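Long-range contacts in 3' terminal uridylyl transferase (Trypanosoma brucei, PDB 5HZD), which adds uridines to the 3' ends of guide RNAs, ribosomal RNAs and some mRNAs during mitochondrial RNA editing, using UTP and a divalent metal: residues 118-129 with 280-291; 128-136 with 361-369. All coordinates share one frame; numbering follows the deposited sequence. Where two conformers were deposited one is given.

Contact 1 (118-129 with 280-291); sequences WDGTADIDFAVV and LYNIDFDLSFRA
F126 and F285 meet where strands 124-129 and 285-288 run parallel, linked by alternating backbone bonds such as F126 N to D286 O and S288 N to F126 O. The F126 side chain leaves the strand with its CG beside the backbone N (chi1 -71°), which carries the ring toward the start of the other segment. Its CB passes the carbonyl of D286, CD2 reaches F285 CD1 at 3.7 Å, and CE2 lies 3.6 Å from F285 CG, directing the edge of F126 at the face of F285 in an offset edge-to-face pair with planes at 68°. CE2 also touches L280 CD1 at 3.9 Å, and the tip CZ ends 4.2 Å from I283 CD1. I124 CG2 lies over one face of the F126 ring. On the other side of the sheet stand D123, D125 and D286; by similarity the first two bind the catalytic magnesium and the third is important for activity, as in the carboxylate triad of the polymerase-beta-like nucleotidyltransferases. No such metal is bound here. A water donates to both D123 OD2, at 2.8 Å, and D286 OD2, at 2.7 Å, while D286 OD1 is salt-bridged to K176. The strand pairing sets D125 beside D286, their side chains on the same face, with D123 just before the strand. Strand 105-109 continues the sheet beyond 124-129 and strand 174-177 beyond 285-288, while L93 of helix 80-100 packs on F126 and L287, and helix 143-156 lies against L287 and F289.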
loop_
_atom_site.group_PDB
_atom_site.type_symbol
_atom_site.label_atom_id
_atom_site.label_comp_id
_atom_site.label_asym_id
_atom_site.label_seq_id
_atom_site.Cartn_x
_atom_site.Cartn_y
_atom_site.Cartn_z
ATOM N N TRP A 118 7.616 -1.337 -8.469
ATOM C CA TRP A 118 6.755 -0.148 -8.499
ATOM C C TRP A 118 6.502 0.243 -9.959
ATOM O O TRP A 118 7.430 0.248 -10.762
ATOM C CB TRP A 118 7.416 0.991 -7.718
ATOM C CG TRP A 118 6.580 2.267 -7.661
ATOM C CD1 TRP A 118 5.322 2.407 -7.172
ATOM C CD2 TRP A 118 6.998 3.565 -8.082
ATOM N NE1 TRP A 118 4.920 3.716 -7.264
ATOM C CE2 TRP A 118 5.922 4.444 -7.838
ATOM C CE3 TRP A 118 8.164 4.066 -8.664
ATOM C CZ2 TRP A 118 5.992 5.812 -8.116
ATOM C CZ3 TRP A 118 8.219 5.422 -8.962
ATOM C CH2 TRP A 118 7.132 6.271 -8.700
ATOM N N ASP A 119 5.250 0.574 -10.305
ATOM C CA ASP A 119 4.894 0.839 -11.702
ATOM C C ASP A 119 5.025 2.306 -12.102
ATOM O O ASP A 119 4.869 2.681 -13.280
ATOM C CB ASP A 119 3.481 0.287 -11.987
ATOM C CG ASP A 119 2.407 0.940 -11.137
ATOM O OD1 ASP A 119 2.731 1.880 -10.379
ATOM O OD2 ASP A 119 1.212 0.541 -11.228
ATOM N N GLY A 120 5.339 3.141 -11.125
ATOM C CA GLY A 120 5.614 4.538 -11.403
ATOM C C GLY A 120 4.353 5.345 -11.188
ATOM O O GLY A 120 4.362 6.566 -11.308
ATOM N N THR A 121 3.269 4.669 -10.845
ATOM C CA THR A 121 1.966 5.328 -10.692
ATOM C C THR A 121 1.297 5.091 -9.341
ATOM O O THR A 121 0.654 5.992 -8.791
ATOM C CB THR A 121 0.978 4.872 -11.773
ATOM O OG1 THR A 121 0.725 3.470 -11.624
ATOM C CG2 THR A 121 1.524 5.170 -13.166
ATOM N N ALA A 122 1.430 3.876 -8.797
ATOM C CA ALA A 122 0.828 3.552 -7.498
ATOM C C ALA A 122 1.286 4.551 -6.428
ATOM O O ALA A 122 2.450 4.973 -6.427
ATOM C CB ALA A 122 1.178 2.142 -7.055
ATOM N N ASP A 123 0.390 4.927 -5.518
ATOM C CA ASP A 123 0.796 5.829 -4.430
ATOM C C ASP A 123 1.976 5.239 -3.643
ATOM O O ASP A 123 2.017 4.043 -3.382
ATOM C CB ASP A 123 -0.360 6.033 -3.433
ATOM C CG ASP A 123 -1.498 6.837 -4.000
ATOM O OD1 ASP A 123 -1.469 7.205 -5.194
ATOM O OD2 ASP A 123 -2.452 7.084 -3.225
ATOM N N ILE A 124 2.928 6.098 -3.243
ATOM C CA ILE A 124 4.033 5.684 -2.381
ATOM C C ILE A 124 3.673 6.127 -0.978
ATOM O O ILE A 124 3.200 7.242 -0.806
ATOM C CB ILE A 124 5.350 6.401 -2.801
ATOM C CG1 ILE A 124 5.812 5.874 -4.165
ATOM C CG2 ILE A 124 6.449 6.246 -1.728
ATOM C CD1 ILE A 124 6.313 4.410 -4.175
ATOM N N ASP A 125 3.840 5.252 0.011
ATOM C CA ASP A 125 3.701 5.666 1.413
ATOM C C ASP A 125 5.061 5.993 1.994
ATOM O O ASP A 125 6.017 5.227 1.836
ATOM C CB ASP A 125 3.082 4.547 2.258
ATOM C CG ASP A 125 1.601 4.393 2.000
ATOM O OD1 ASP A 125 0.838 5.237 2.513
ATOM O OD2 ASP A 125 1.219 3.434 1.293
ATOM N N PHE A 126 5.152 7.132 2.676
ATOM C CA PHE A 126 6.399 7.508 3.338
ATOM C C PHE A 126 6.095 7.622 4.816
ATOM O O PHE A 126 5.165 8.336 5.207
ATOM C CB PHE A 126 6.866 8.900 2.872
ATOM C CG PHE A 126 7.362 8.969 1.466
ATOM C CD1 PHE A 126 8.489 8.255 1.078
ATOM C CD2 PHE A 126 6.797 9.863 0.563
ATOM C CE1 PHE A 126 9.001 8.358 -0.217
ATOM C CE2 PHE A 126 7.293 9.986 -0.726
ATOM C CZ PHE A 126 8.402 9.250 -1.129
ATOM N N ALA A 127 6.862 6.928 5.645
ATOM C CA ALA A 127 6.767 7.091 7.100
ATOM C C ALA A 127 7.964 7.906 7.570
ATOM O O ALA A 127 9.091 7.626 7.180
ATOM C CB ALA A 127 6.834 5.718 7.788
ATOM N N VAL A 128 7.729 8.890 8.427
ATOM C CA VAL A 128 8.810 9.747 8.941
ATOM C C VAL A 128 8.982 9.426 10.421
ATOM O O VAL A 128 8.086 9.683 11.216
ATOM C CB VAL A 128 8.397 11.234 8.778
ATOM C CG1 VAL A 128 9.448 12.178 9.417
ATOM C CG2 VAL A 128 8.192 11.559 7.276
ATOM N N VAL A 129 10.134 8.868 10.802
ATOM C CA VAL A 129 10.332 8.333 12.140
ATOM C C VAL A 129 11.746 8.640 12.621
ATOM O O VAL A 129 12.728 8.450 11.868
ATOM C CB VAL A 129 10.180 6.780 12.153
ATOM C CG1 VAL A 129 10.382 6.226 13.582
ATOM C CG2 VAL A 129 8.800 6.382 11.602
ATOM N N LEU A 280 10.201 13.844 -6.356
ATOM C CA LEU A 280 9.230 13.991 -5.278
ATOM C C LEU A 280 8.025 14.834 -5.714
ATOM O O LEU A 280 6.895 14.641 -5.227
ATOM C CB LEU A 280 9.921 14.604 -4.053
ATOM C CG LEU A 280 9.054 14.703 -2.807
ATOM C CD1 LEU A 280 8.709 13.311 -2.258
ATOM C CD2 LEU A 280 9.693 15.557 -1.719
ATOM N N TYR A 281 8.247 15.744 -6.652
ATOM C CA TYR A 281 7.163 16.625 -7.115
ATOM C C TYR A 281 6.202 15.908 -8.046
ATOM O O TYR A 281 5.101 16.392 -8.313
ATOM C CB TYR A 281 7.733 17.837 -7.874
ATOM C CG TYR A 281 8.515 18.795 -7.038
ATOM C CD1 TYR A 281 7.906 19.922 -6.475
ATOM C CD2 TYR A 281 9.867 18.595 -6.795
ATOM C CE1 TYR A 281 8.640 20.816 -5.713
ATOM C CE2 TYR A 281 10.603 19.488 -6.010
ATOM C CZ TYR A 281 9.989 20.585 -5.473
ATOM O OH TYR A 281 10.773 21.445 -4.723
ATOM N N ASN A 282 6.604 14.756 -8.555
ATOM C CA ASN A 282 5.917 14.126 -9.662
ATOM C C ASN A 282 5.146 12.873 -9.272
ATOM O O ASN A 282 4.515 12.242 -10.121
ATOM C CB ASN A 282 6.944 13.741 -10.727
ATOM C CG ASN A 282 7.716 14.933 -11.241
ATOM O OD1 ASN A 282 7.204 16.052 -11.271
ATOM N ND2 ASN A 282 8.958 14.703 -11.666
ATOM N N ILE A 283 5.207 12.495 -8.002
ATOM C CA ILE A 283 4.591 11.272 -7.557
ATOM C C ILE A 283 3.502 11.510 -6.513
ATOM O O ILE A 283 3.622 12.391 -5.662
ATOM C CB ILE A 283 5.651 10.294 -7.005
ATOM C CG1 ILE A 283 6.345 10.859 -5.787
ATOM C CG2 ILE A 283 6.664 9.907 -8.089
ATOM C CD1 ILE A 283 7.189 9.802 -5.096
ATOM N N ASP A 284 2.443 10.713 -6.568
ATOM C CA ASP A 284 1.434 10.726 -5.521
ATOM C C ASP A 284 2.002 10.043 -4.302
ATOM O O ASP A 284 2.577 8.947 -4.416
ATOM C CB ASP A 284 0.185 9.926 -5.945
ATOM C CG ASP A 284 -0.617 10.578 -7.059
ATOM O OD1 ASP A 284 -0.704 11.809 -7.150
ATOM O OD2 ASP A 284 -1.218 9.819 -7.851
ATOM N N PHE A 285 1.855 10.660 -3.137
ATOM C CA PHE A 285 2.312 10.039 -1.884
ATOM C C PHE A 285 1.504 10.440 -0.684
ATOM O O PHE A 285 0.847 11.494 -0.684
ATOM C CB PHE A 285 3.837 10.273 -1.645
ATOM C CG PHE A 285 4.245 11.719 -1.382
ATOM C CD1 PHE A 285 4.082 12.295 -0.110
ATOM C CD2 PHE A 285 4.842 12.477 -2.385
ATOM C CE1 PHE A 285 4.480 13.608 0.151
ATOM C CE2 PHE A 285 5.272 13.779 -2.117
ATOM C CZ PHE A 285 5.065 14.349 -0.861
ATOM N N ASP A 286 1.495 9.552 0.317
ATOM C CA ASP A 286 0.935 9.866 1.628
ATOM C C ASP A 286 2.104 9.850 2.601
ATOM O O ASP A 286 2.864 8.872 2.651
ATOM C CB ASP A 286 -0.062 8.813 2.112
ATOM C CG ASP A 286 -1.360 8.808 1.319
ATOM O OD1 ASP A 286 -1.595 9.714 0.479
ATOM O OD2 ASP A 286 -2.154 7.868 1.556
ATOM N N LEU A 287 2.235 10.922 3.377
ATOM C CA LEU A 287 3.294 11.059 4.381
ATOM C C LEU A 287 2.690 10.944 5.786
ATOM O O LEU A 287 1.785 11.677 6.149
ATOM C CB LEU A 287 3.998 12.410 4.152
ATOM C CG LEU A 287 5.225 12.765 4.987
ATOM C CD1 LEU A 287 5.911 13.956 4.379
ATOM C CD2 LEU A 287 4.855 13.067 6.441
ATOM N N SER A 288 3.184 9.989 6.565
ATOM C CA SER A 288 2.714 9.745 7.917
ATOM C C SER A 288 3.890 9.630 8.856
ATOM O O SER A 288 5.053 9.667 8.416
ATOM C CB SER A 288 1.895 8.450 7.955
ATOM O OG SER A 288 2.668 7.357 7.448
ATOM N N PHE A 289 3.590 9.491 10.151
ATOM C CA PHE A 289 4.622 9.604 11.176
ATOM C C PHE A 289 4.735 8.375 12.060
ATOM O O PHE A 289 5.432 8.390 13.086
ATOM C CB PHE A 289 4.364 10.853 12.030
ATOM C CG PHE A 289 4.394 12.121 11.239
ATOM C CD1 PHE A 289 5.604 12.753 10.975
ATOM C CD2 PHE A 289 3.220 12.657 10.705
ATOM C CE1 PHE A 289 5.667 13.918 10.235
ATOM C CE2 PHE A 289 3.273 13.813 9.952
ATOM C CZ PHE A 289 4.487 14.444 9.709
ATOM N N ARG A 290 4.035 7.315 11.668
ATOM C CA ARG A 290 4.029 6.091 12.461
ATOM C C ARG A 290 4.746 4.942 11.781
ATOM O O ARG A 290 4.908 4.922 10.566
ATOM C CB ARG A 290 2.578 5.681 12.743
ATOM C CG ARG A 290 1.796 6.807 13.424
ATOM C CD ARG A 290 0.399 6.375 13.834
ATOM N NE ARG A 290 -0.352 7.526 14.332
ATOM C CZ ARG A 290 -1.590 7.443 14.811
ATOM N NH1 ARG A 290 -2.204 6.267 14.841
ATOM N NH2 ARG A 290 -2.209 8.529 15.252
ATOM N N ALA A 291 5.163 3.958 12.568
ATOM C CA ALA A 291 5.967 2.856 12.038
ATOM C C ALA A 291 5.170 1.615 11.669
ATOM O O ALA A 291 5.702 0.726 11.000
ATOM C CB ALA A 291 7.068 2.486 13.024
HETATM O O HOH W 1 3.780 9.001 -10.575
HETATM O O HOH W 2 2.406 8.624 -8.763
HETATM O O HOH W 3 3.104 7.440 -6.841
HETATM O O HOH W 4 -2.944 6.469 -0.570
HETATM O O HOH W 5 1.983 7.127 4.790
#

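Contact 2 (128-136 with 361-369); sequences VVDVDAMER and IPESLVNYT
E135 bends sharply at its second torsion (chi2 -69°), and S364 sets its OG anti to the backbone N (chi1 178°), turns that bring carboxylate and hydroxyl together. S364 OG donates to E135 OE2 over 2.8 Å, approaching from well above the carboxylate plane (61° out of it). The same hydroxyl accepts from V366 N at 3.2 Å, an ST turn, so OG is engaged both as donor and as acceptor. A water adds a second link, donating to E135 OE2 at 2.8 Å and accepting from L365 N at the same length. Beside this polar patch the bent E135 chain lays CG against V366 CG2, 3.7 Å away. Apolar packing takes over on the inner side: V131 spreads its two methyls over the start of the L365-Y368 type I turn, CG2 against L365 CB at 3.9 Å and CG1 along the peptide leading to V366. L365 CD1 reaches V129 CG1 at 4.2 Å; M134, extended and modelled in two conformers, may bring its SD to the same methyl. D130 caps the start of helix 131-135 by accepting from A133 N, its other oxygen being bonded to H101. The short helix thus presents V131, M134 and E135 to the loop that follows helix 336-349 and precedes helix 385-409 in the chain, more than 220 residues on. F107 of strand 105-109 touches V129, V131 and L365, whereas helix 292-304 borders the loop, R295 of the UTP site packing on E363 and bonding to the carbonyl of I361.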
loop_
_atom_site.group_PDB
_atom_site.type_symbol
_atom_site.label_atom_id
_atom_site.label_comp_id
_atom_site.label_asym_id
_atom_site.label_seq_id
_atom_site.Cartn_x
_atom_site.Cartn_y
_atom_site.Cartn_z
ATOM N N VAL A 128 7.729 8.890 8.427
ATOM C CA VAL A 128 8.810 9.747 8.941
ATOM C C VAL A 128 8.982 9.426 10.421
ATOM O O VAL A 128 8.086 9.683 11.216
ATOM C CB VAL A 128 8.397 11.234 8.778
ATOM C CG1 VAL A 128 9.448 12.178 9.417
ATOM C CG2 VAL A 128 8.192 11.559 7.276
ATOM N N VAL A 129 10.134 8.868 10.802
ATOM C CA VAL A 129 10.332 8.333 12.140
ATOM C C VAL A 129 11.746 8.640 12.621
ATOM O O VAL A 129 12.728 8.450 11.868
ATOM C CB VAL A 129 10.180 6.780 12.153
ATOM C CG1 VAL A 129 10.382 6.226 13.582
ATOM C CG2 VAL A 129 8.800 6.382 11.602
ATOM N N ASP A 130 11.829 9.094 13.872
ATOM C CA ASP A 130 13.074 9.211 14.628
ATOM C C ASP A 130 13.160 7.932 15.442
ATOM O O ASP A 130 12.430 7.760 16.435
ATOM C CB ASP A 130 12.975 10.447 15.544
ATOM C CG ASP A 130 14.155 10.606 16.514
ATOM O OD1 ASP A 130 14.924 9.648 16.770
ATOM O OD2 ASP A 130 14.285 11.711 17.107
ATOM N N VAL A 131 14.066 7.058 15.020
ATOM C CA VAL A 131 14.178 5.715 15.598
ATOM C C VAL A 131 14.603 5.748 17.067
ATOM O O VAL A 131 14.010 5.026 17.881
ATOM C CB VAL A 131 15.096 4.847 14.754
ATOM C CG1 VAL A 131 15.385 3.491 15.450
ATOM C CG2 VAL A 131 14.446 4.614 13.393
ATOM N N ASP A 132 15.586 6.579 17.415
ATOM C CA ASP A 132 15.977 6.770 18.812
ATOM C C ASP A 132 14.756 7.139 19.654
ATOM O O ASP A 132 14.533 6.566 20.729
ATOM C CB ASP A 132 17.007 7.898 18.948
ATOM C CG ASP A 132 18.390 7.489 18.516
ATOM O OD1 ASP A 132 18.593 6.287 18.243
ATOM O OD2 ASP A 132 19.288 8.371 18.475
ATOM N N ALA A 133 13.966 8.096 19.165
ATOM C CA ALA A 133 12.809 8.556 19.932
ATOM C C ALA A 133 11.769 7.454 20.060
ATOM O O ALA A 133 11.195 7.273 21.145
ATOM C CB ALA A 133 12.186 9.793 19.296
ATOM N N MET A 134 11.548 6.709 18.981
ATOM C CA MET A 134 10.601 5.605 19.007
ATOM C C MET A 134 11.016 4.603 20.081
ATOM O O MET A 134 10.183 4.100 20.837
ATOM C CB MET A 134 10.552 4.915 17.648
ATOM C CG MET A 134 9.793 3.604 17.653
ATOM S SD MET A 134 9.570 3.061 15.965
ATOM C CE MET A 134 9.038 1.353 16.162
ATOM N N GLU A 135 12.319 4.332 20.167
ATOM C CA GLU A 135 12.821 3.387 21.166
ATOM C C GLU A 135 12.595 3.866 22.606
ATOM O O GLU A 135 12.379 3.040 23.510
ATOM C CB GLU A 135 14.285 3.040 20.900
ATOM C CG GLU A 135 14.461 2.240 19.582
ATOM C CD GLU A 135 13.888 0.839 19.677
ATOM O OE1 GLU A 135 14.317 0.093 20.586
ATOM O OE2 GLU A 135 13.012 0.480 18.860
ATOM N N ARG A 136 12.625 5.185 22.824
ATOM C CA ARG A 136 12.366 5.735 24.155
ATOM C C ARG A 136 10.878 5.846 24.446
ATOM O O ARG A 136 10.500 6.266 25.540
ATOM C CB ARG A 136 12.971 7.136 24.328
ATOM C CG ARG A 136 14.425 7.270 23.953
ATOM C CD ARG A 136 14.947 8.639 24.333
ATOM N NE ARG A 136 14.176 9.757 23.780
ATOM C CZ ARG A 136 14.494 10.389 22.654
ATOM N NH1 ARG A 136 15.543 9.989 21.945
ATOM N NH2 ARG A 136 13.759 11.404 22.225
ATOM N N ILE A 361 9.147 -10.524 12.357
ATOM C CA ILE A 361 9.468 -9.195 11.838
ATOM C C ILE A 361 9.538 -8.257 13.046
ATOM O O ILE A 361 8.554 -8.090 13.755
ATOM C CB ILE A 361 8.386 -8.673 10.889
ATOM C CG1 ILE A 361 7.975 -9.737 9.848
ATOM C CG2 ILE A 361 8.820 -7.379 10.248
ATOM C CD1 ILE A 361 9.117 -10.263 8.995
ATOM N N PRO A 362 10.723 -7.698 13.336
ATOM C CA PRO A 362 10.844 -6.879 14.547
ATOM C C PRO A 362 10.000 -5.616 14.465
ATOM O O PRO A 362 9.803 -5.032 13.382
ATOM C CB PRO A 362 12.329 -6.489 14.577
ATOM C CG PRO A 362 12.985 -7.245 13.482
ATOM C CD PRO A 362 11.960 -7.766 12.543
ATOM N N GLU A 363 9.469 -5.216 15.619
ATOM C CA GLU A 363 8.784 -3.949 15.748
ATOM C C GLU A 363 9.834 -2.819 15.719
ATOM O O GLU A 363 9.609 -1.746 15.130
ATOM C CB GLU A 363 8.013 -3.890 17.086
ATOM C CG GLU A 363 7.329 -2.526 17.287
ATOM C CD GLU A 363 6.542 -2.419 18.580
ATOM O OE1 GLU A 363 6.298 -3.458 19.225
ATOM O OE2 GLU A 363 6.165 -1.284 18.948
ATOM N N SER A 364 10.984 -3.091 16.325
ATOM C CA SER A 364 12.044 -2.091 16.413
ATOM C C SER A 364 12.669 -1.850 15.045
ATOM O O SER A 364 12.873 -2.794 14.265
ATOM C CB SER A 364 13.130 -2.536 17.369
ATOM O OG SER A 364 14.178 -1.572 17.410
ATOM N N LEU A 365 13.005 -0.593 14.772
ATOM C CA LEU A 365 13.607 -0.211 13.496
ATOM C C LEU A 365 15.100 0.014 13.656
ATOM O O LEU A 365 15.768 0.520 12.752
ATOM C CB LEU A 365 12.939 1.050 12.966
ATOM C CG LEU A 365 11.461 0.915 12.603
ATOM C CD1 LEU A 365 10.882 2.300 12.312
ATOM C CD2 LEU A 365 11.349 0.001 11.388
ATOM N N VAL A 366 15.643 -0.346 14.812
ATOM C CA VAL A 366 17.076 -0.170 15.059
ATOM C C VAL A 366 17.970 -0.843 14.003
ATOM O O VAL A 366 18.960 -0.258 13.532
ATOM C CB VAL A 366 17.457 -0.648 16.471
ATOM C CG1 VAL A 366 18.971 -0.733 16.611
ATOM C CG2 VAL A 366 16.866 0.298 17.512
ATOM N N ASN A 367 17.616 -2.043 13.575
ATOM C CA ASN A 367 18.497 -2.715 12.602
ATOM C C ASN A 367 18.051 -2.562 11.153
ATOM O O ASN A 367 18.476 -3.318 10.270
ATOM C CB ASN A 367 18.645 -4.190 12.945
ATOM C CG ASN A 367 19.284 -4.398 14.315
ATOM O OD1 ASN A 367 20.215 -3.686 14.696
ATOM N ND2 ASN A 367 18.762 -5.353 15.069
ATOM N N TYR A 368 17.174 -1.595 10.903
ATOM C CA TYR A 368 16.537 -1.481 9.594
ATOM C C TYR A 368 17.512 -0.931 8.559
ATOM O O TYR A 368 18.275 -0.011 8.835
ATOM C CB TYR A 368 15.341 -0.531 9.705
ATOM C CG TYR A 368 14.329 -0.685 8.594
ATOM C CD1 TYR A 368 13.338 -1.664 8.647
ATOM C CD2 TYR A 368 14.348 0.171 7.493
ATOM C CE1 TYR A 368 12.399 -1.810 7.650
ATOM C CE2 TYR A 368 13.396 0.043 6.480
ATOM C CZ TYR A 368 12.424 -0.939 6.555
ATOM O OH TYR A 368 11.486 -1.037 5.527
ATOM N N THR A 369 17.493 -1.516 7.368
ATOM C CA THR A 369 18.395 -1.079 6.311
ATOM C C THR A 369 17.640 -0.689 5.049
ATOM O O THR A 369 18.171 0.044 4.218
ATOM C CB THR A 369 19.401 -2.194 5.936
ATOM O OG1 THR A 369 18.686 -3.411 5.654
ATOM C CG2 THR A 369 20.368 -2.435 7.076
HETATM O O HOH W 6 12.370 1.592 16.386
#

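Strand 124-129 serves both contacts, V129 taking part in each. Contact 1 is a mostly buried part of the palm sheet, held by regular backbone bonds and aromatic packing on one face, with the presumed catalytic aspartates on the other. Contact 2 lies nearer the surface and buries less than half as much area; it has no sheet pairing, and a side-chain hydrogen bond, a water and a small apolar patch do the holding. Contact 1 joins neighbouring strands, whereas contact 2 joins the helix following one of them to a distant loop. The two meet at A291, whose CB packs on L365 CD1 at 3.9 Å.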